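Local coordinates for protein relik capsid n-terminal domain (Oryctolagus cuniculus, PDB 2XGU) that probably builds the capsid shell of an ancient, now endogenous rabbit lentivirus, as the N-terminal domain of its capsid protein, at residues Tyr11-Leu23 against Phe47-Pro60. Sequence-based numbering, arbitrary orientation. Where two conformers were deposited one is given.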
loop_
_atom_site.group_PDB
_atom_site.type_symbol
_atom_site.label_atom_id
_atom_site.label_comp_id
_atom_site.label_asym_id
_atom_site.label_seq_id
_atom_site.Cartn_x
_atom_site.Cartn_y
_atom_site.Cartn_z
ATOM N N TYR A 11 18.929 -2.117 -19.242
ATOM C CA TYR A 11 17.777 -2.946 -18.943
ATOM C C TYR A 11 18.084 -4.405 -19.234
ATOM O O TYR A 11 18.717 -4.722 -20.248
ATOM C CB TYR A 11 16.556 -2.532 -19.775
ATOM C CG TYR A 11 15.414 -3.514 -19.616
ATOM C CD1 TYR A 11 14.638 -3.511 -18.464
ATOM C CD2 TYR A 11 15.116 -4.461 -20.603
ATOM C CE1 TYR A 11 13.596 -4.401 -18.291
ATOM C CE2 TYR A 11 14.062 -5.365 -20.433
ATOM C CZ TYR A 11 13.309 -5.324 -19.267
ATOM O OH TYR A 11 12.273 -6.201 -19.043
ATOM N N GLU A 12 17.627 -5.284 -18.351
ATOM C CA GLU A 12 17.587 -6.717 -18.642
ATOM C C GLU A 12 16.275 -7.316 -18.145
ATOM O O GLU A 12 15.734 -6.899 -17.127
ATOM C CB GLU A 12 18.770 -7.443 -17.996
ATOM C CG GLU A 12 20.143 -6.946 -18.443
ATOM C CD GLU A 12 20.436 -7.223 -19.911
ATOM O OE1 GLU A 12 21.430 -6.669 -20.432
ATOM O OE2 GLU A 12 19.675 -7.990 -20.543
ATOM N N PRO A 13 15.730 -8.297 -18.872
ATOM C CA PRO A 13 14.503 -8.898 -18.352
ATOM C C PRO A 13 14.741 -9.678 -17.060
ATOM O O PRO A 13 15.895 -9.977 -16.713
ATOM C CB PRO A 13 14.084 -9.855 -19.475
ATOM C CG PRO A 13 15.328 -10.148 -20.213
ATOM C CD PRO A 13 16.174 -8.907 -20.136
ATOM N N VAL A 14 13.663 -10.016 -16.360
ATOM C CA VAL A 14 13.801 -10.812 -15.150
ATOM C C VAL A 14 14.424 -12.153 -15.539
ATOM O O VAL A 14 14.017 -12.768 -16.524
ATOM C CB VAL A 14 12.458 -11.022 -14.439
ATOM C CG1 VAL A 14 12.646 -11.896 -13.210
ATOM C CG2 VAL A 14 11.839 -9.675 -14.043
ATOM N N GLY A 15 15.431 -12.580 -14.781
ATOM C CA GLY A 15 16.131 -13.820 -15.060
ATOM C C GLY A 15 15.389 -15.055 -14.591
ATOM O O GLY A 15 14.533 -14.980 -13.712
ATOM N N PRO A 16 15.727 -16.217 -15.164
ATOM C CA PRO A 16 15.037 -17.462 -14.809
ATOM C C PRO A 16 15.227 -17.858 -13.341
ATOM O O PRO A 16 14.334 -18.477 -12.766
ATOM C CB PRO A 16 15.663 -18.493 -15.763
ATOM C CG PRO A 16 16.990 -17.913 -16.132
ATOM C CD PRO A 16 16.735 -16.432 -16.214
ATOM N N GLY A 17 16.363 -17.491 -12.753
ATOM C CA GLY A 17 16.630 -17.774 -11.352
ATOM C C GLY A 17 15.699 -17.022 -10.425
ATOM O O GLY A 17 15.171 -17.583 -9.457
ATOM N N LEU A 18 15.480 -15.744 -10.719
ATOM C CA LEU A 18 14.551 -14.966 -9.921
ATOM C C LEU A 18 13.107 -15.416 -10.107
ATOM O O LEU A 18 12.350 -15.481 -9.144
ATOM C CB LEU A 18 14.683 -13.485 -10.223
ATOM C CG LEU A 18 13.782 -12.602 -9.356
ATOM C CD1 LEU A 18 13.998 -12.856 -7.862
ATOM C CD2 LEU A 18 14.031 -11.137 -9.701
ATOM N N ILE A 19 12.728 -15.752 -11.337
ATOM C CA ILE A 19 11.385 -16.260 -11.568
ATOM C C ILE A 19 11.175 -17.514 -10.725
ATOM O O ILE A 19 10.178 -17.633 -9.998
ATOM C CB ILE A 19 11.149 -16.555 -13.052
ATOM C CG1 ILE A 19 11.146 -15.244 -13.838
ATOM C CG2 ILE A 19 9.840 -17.327 -13.249
ATOM C CD1 ILE A 19 11.164 -15.433 -15.342
ATOM N N ALA A 20 12.135 -18.432 -10.787
ATOM C CA ALA A 20 12.034 -19.683 -10.032
ATOM C C ALA A 20 11.976 -19.426 -8.532
ATOM O O ALA A 20 11.205 -20.071 -7.827
ATOM C CB ALA A 20 13.179 -20.621 -10.373
ATOM N N ALA A 21 12.784 -18.477 -8.052
ATOM C CA ALA A 21 12.835 -18.171 -6.627
ATOM C C ALA A 21 11.535 -17.524 -6.117
ATOM O O ALA A 21 11.049 -17.862 -5.031
ATOM C CB ALA A 21 14.041 -17.284 -6.331
ATOM N N TRP A 22 10.986 -16.602 -6.901
ATOM C CA TRP A 22 9.708 -15.984 -6.587
ATOM C C TRP A 22 8.602 -17.037 -6.538
ATOM O O TRP A 22 7.791 -17.054 -5.611
ATOM C CB TRP A 22 9.371 -14.929 -7.644
ATOM C CG TRP A 22 7.929 -14.476 -7.616
ATOM C CD1 TRP A 22 6.997 -14.689 -8.594
ATOM C CD2 TRP A 22 7.250 -13.768 -6.564
ATOM N NE1 TRP A 22 5.794 -14.141 -8.230
ATOM C CE2 TRP A 22 5.918 -13.567 -6.995
ATOM C CE3 TRP A 22 7.646 -13.257 -5.320
ATOM C CZ2 TRP A 22 4.965 -12.905 -6.213
ATOM C CZ3 TRP A 22 6.691 -12.587 -4.541
ATOM C CH2 TRP A 22 5.370 -12.426 -4.995
ATOM N N LEU A 23 8.581 -17.926 -7.525
ATOM C CA LEU A 23 7.562 -18.972 -7.546
ATOM C C LEU A 23 7.644 -19.899 -6.330
ATOM O O LEU A 23 6.610 -20.274 -5.770
ATOM C CB LEU A 23 7.613 -19.767 -8.856
ATOM C CG LEU A 23 7.242 -18.931 -10.079
ATOM C CD1 LEU A 23 7.356 -19.761 -11.354
ATOM C CD2 LEU A 23 5.844 -18.339 -9.947
ATOM N N PHE A 47 12.173 -2.540 -11.059
ATOM C CA PHE A 47 11.427 -3.267 -12.097
ATOM C C PHE A 47 10.647 -2.296 -12.971
ATOM O O PHE A 47 10.105 -1.302 -12.478
ATOM C CB PHE A 47 10.422 -4.239 -11.470
ATOM C CG PHE A 47 10.974 -5.606 -11.170
ATOM C CD1 PHE A 47 12.320 -5.804 -10.913
ATOM C CD2 PHE A 47 10.117 -6.704 -11.145
ATOM C CE1 PHE A 47 12.809 -7.087 -10.636
ATOM C CE2 PHE A 47 10.602 -7.977 -10.875
ATOM C CZ PHE A 47 11.943 -8.159 -10.622
ATOM N N THR A 48 10.518 -2.607 -14.259
ATOM C CA THR A 48 9.555 -1.881 -15.087
ATOM C C THR A 48 8.155 -2.471 -14.874
ATOM O O THR A 48 7.987 -3.506 -14.221
ATOM C CB THR A 48 9.889 -2.008 -16.582
ATOM O OG1 THR A 48 9.597 -3.349 -17.017
ATOM C CG2 THR A 48 11.354 -1.697 -16.837
ATOM N N SER A 49 7.135 -1.810 -15.409
ATOM C CA SER A 49 5.784 -2.332 -15.300
ATOM C C SER A 49 5.660 -3.680 -16.022
ATOM O O SER A 49 4.930 -4.574 -15.576
ATOM C CB SER A 49 4.771 -1.297 -15.805
ATOM O OG SER A 49 4.921 -0.094 -15.063
ATOM N N VAL A 50 6.379 -3.833 -17.128
ATOM C CA VAL A 50 6.392 -5.113 -17.844
ATOM C C VAL A 50 7.008 -6.239 -16.989
ATOM O O VAL A 50 6.483 -7.358 -16.951
ATOM C CB VAL A 50 7.120 -4.995 -19.199
ATOM C CG1 VAL A 50 7.301 -6.369 -19.837
ATOM C CG2 VAL A 50 6.326 -4.070 -20.144
ATOM N N ASP A 51 8.111 -5.946 -16.307
ATOM C CA ASP A 51 8.724 -6.886 -15.378
ATOM C C ASP A 51 7.734 -7.303 -14.276
ATOM O O ASP A 51 7.660 -8.472 -13.903
ATOM C CB ASP A 51 9.931 -6.249 -14.682
ATOM C CG ASP A 51 11.075 -5.921 -15.627
ATOM O OD1 ASP A 51 11.235 -6.577 -16.669
ATOM O OD2 ASP A 51 11.865 -4.995 -15.302
ATOM N N ILE A 52 7.018 -6.328 -13.711
ATOM C CA ILE A 52 6.086 -6.608 -12.632
ATOM C C ILE A 52 4.971 -7.528 -13.120
ATOM O O ILE A 52 4.598 -8.476 -12.445
ATOM C CB ILE A 52 5.518 -5.299 -12.072
ATOM C CG1 ILE A 52 6.606 -4.574 -11.271
ATOM C CG2 ILE A 52 4.277 -5.580 -11.195
ATOM C CD1 ILE A 52 6.271 -3.130 -10.942
ATOM N N ASN A 53 4.424 -7.227 -14.288
ATOM C CA ASN A 53 3.344 -8.031 -14.831
ATOM C C ASN A 53 3.824 -9.428 -15.168
ATOM O O ASN A 53 3.080 -10.386 -15.038
ATOM C CB ASN A 53 2.722 -7.345 -16.041
ATOM C CG ASN A 53 1.984 -6.084 -15.643
ATOM O OD1 ASN A 53 1.548 -5.971 -14.493
ATOM N ND2 ASN A 53 1.850 -5.140 -16.564
ATOM N N MET A 54 5.086 -9.534 -15.569
ATOM C CA MET A 54 5.669 -10.824 -15.882
ATOM C C MET A 54 5.604 -11.709 -14.636
ATOM O O MET A 54 5.158 -12.869 -14.691
ATOM C CB MET A 54 7.121 -10.604 -16.324
ATOM C CG MET A 54 7.545 -11.387 -17.512
ATOM S SD MET A 54 7.565 -13.101 -17.037
ATOM C CE MET A 54 8.333 -13.016 -15.442
ATOM N N LEU A 55 6.054 -11.191 -13.504
ATOM C CA LEU A 55 6.089 -12.006 -12.294
ATOM C C LEU A 55 4.688 -12.325 -11.797
ATOM O O LEU A 55 4.437 -13.431 -11.315
ATOM C CB LEU A 55 6.909 -11.346 -11.184
ATOM C CG LEU A 55 8.425 -11.559 -11.224
ATOM C CD1 LEU A 55 9.032 -11.098 -9.923
ATOM C CD2 LEU A 55 8.786 -13.006 -11.474
ATOM N N LEU A 56 3.775 -11.364 -11.901
ATOM C CA LEU A 56 2.392 -11.608 -11.503
ATOM C C LEU A 56 1.777 -12.694 -12.384
ATOM O O LEU A 56 1.123 -13.618 -11.897
ATOM C CB LEU A 56 1.544 -10.333 -11.597
ATOM C CG LEU A 56 1.847 -9.194 -10.620
ATOM C CD1 LEU A 56 0.945 -8.004 -10.901
ATOM C CD2 LEU A 56 1.675 -9.660 -9.180
ATOM N N ASN A 57 2.007 -12.583 -13.689
ATOM C CA ASN A 57 1.352 -13.462 -14.652
ATOM C C ASN A 57 1.851 -14.903 -14.625
ATOM O O ASN A 57 1.110 -15.820 -14.986
ATOM C CB ASN A 57 1.504 -12.897 -16.062
ATOM C CG ASN A 57 0.658 -11.649 -16.289
ATOM O OD1 ASN A 57 0.834 -10.943 -17.281
ATOM N ND2 ASN A 57 -0.276 -11.391 -15.383
ATOM N N VAL A 58 3.096 -15.115 -14.206
ATOM C CA VAL A 58 3.626 -16.481 -14.172
ATOM C C VAL A 58 3.303 -17.188 -12.864
ATOM O O VAL A 58 3.573 -18.377 -12.714
ATOM C CB VAL A 58 5.158 -16.537 -14.415
ATOM C CG1 VAL A 58 5.508 -15.953 -15.772
ATOM C CG2 VAL A 58 5.906 -15.849 -13.280
ATOM N N THR A 59 2.695 -16.472 -11.924
ATOM C CA THR A 59 2.338 -17.088 -10.658
ATOM C C THR A 59 1.093 -17.964 -10.807
ATOM O O THR A 59 0.033 -17.466 -11.172
ATOM C CB THR A 59 2.125 -16.023 -9.581
ATOM O OG1 THR A 59 3.273 -15.158 -9.536
ATOM C CG2 THR A 59 1.910 -16.674 -8.223
ATOM N N PRO A 60 1.226 -19.284 -10.561
ATOM C CA PRO A 60 0.084 -20.196 -10.680
ATOM C C PRO A 60 -0.683 -20.286 -9.370
ATOM O O PRO A 60 -0.142 -19.935 -8.315
ATOM C CB PRO A 60 0.755 -21.543 -10.960
ATOM C CG PRO A 60 2.001 -21.471 -10.153
ATOM C CD PRO A 60 2.468 -20.022 -10.247
HETATM O O HOH W 1 11.091 -9.317 -17.348
#
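Ile19 meets Leu55 where helix 16-23 crosses helix 49-57 at -48°, their axes 10.7 Å apart, while the end of strand 8-11 and the loop after it bring Tyr11 and Val14 over the start of helix 49-57. Tyr11 OH donates to the syn side of Asp51 OD1 at 2.6 Å, and ring and carboxylate lie only 4° from coplanar. The other oxygen, OD2, accepts from Thr48 N at 2.9 Å, and Thr48 OG1 accepts from Asp51 N: a capping box, which suits two short side chains. One carboxylate thus completes the box and holds Tyr11 and, through a water on OD1, Val14 N.

Between the polar ends the contact is apolar. Branched Val14 sets CG2 3.7 Å from Phe47 CZ, and Leu18 CD2 reaches the edge of that ring. Ile19 CD1 meets the end of the bent Met54 chain, CE, at 3.7 Å. Trp22, its CG anti to the backbone N (chi1 165°), carries its indole past Leu55, whose CD1 lies over one face. Trp22 NE1 donates to Thr59 OG1 at 3.0 Å, and that hydroxyl donates onward to Leu55 O at 2.7 Å, a carbonyl NE1 also bonds weakly. Leu23 CD2 ends the row against Pro60 CD.

Helix 34-43 packs beside Trp22 and Leu55, helix 118-134 against Ile52, and Pro1, leading into the N-terminal beta-hairpin, touches Val14 and Asp51.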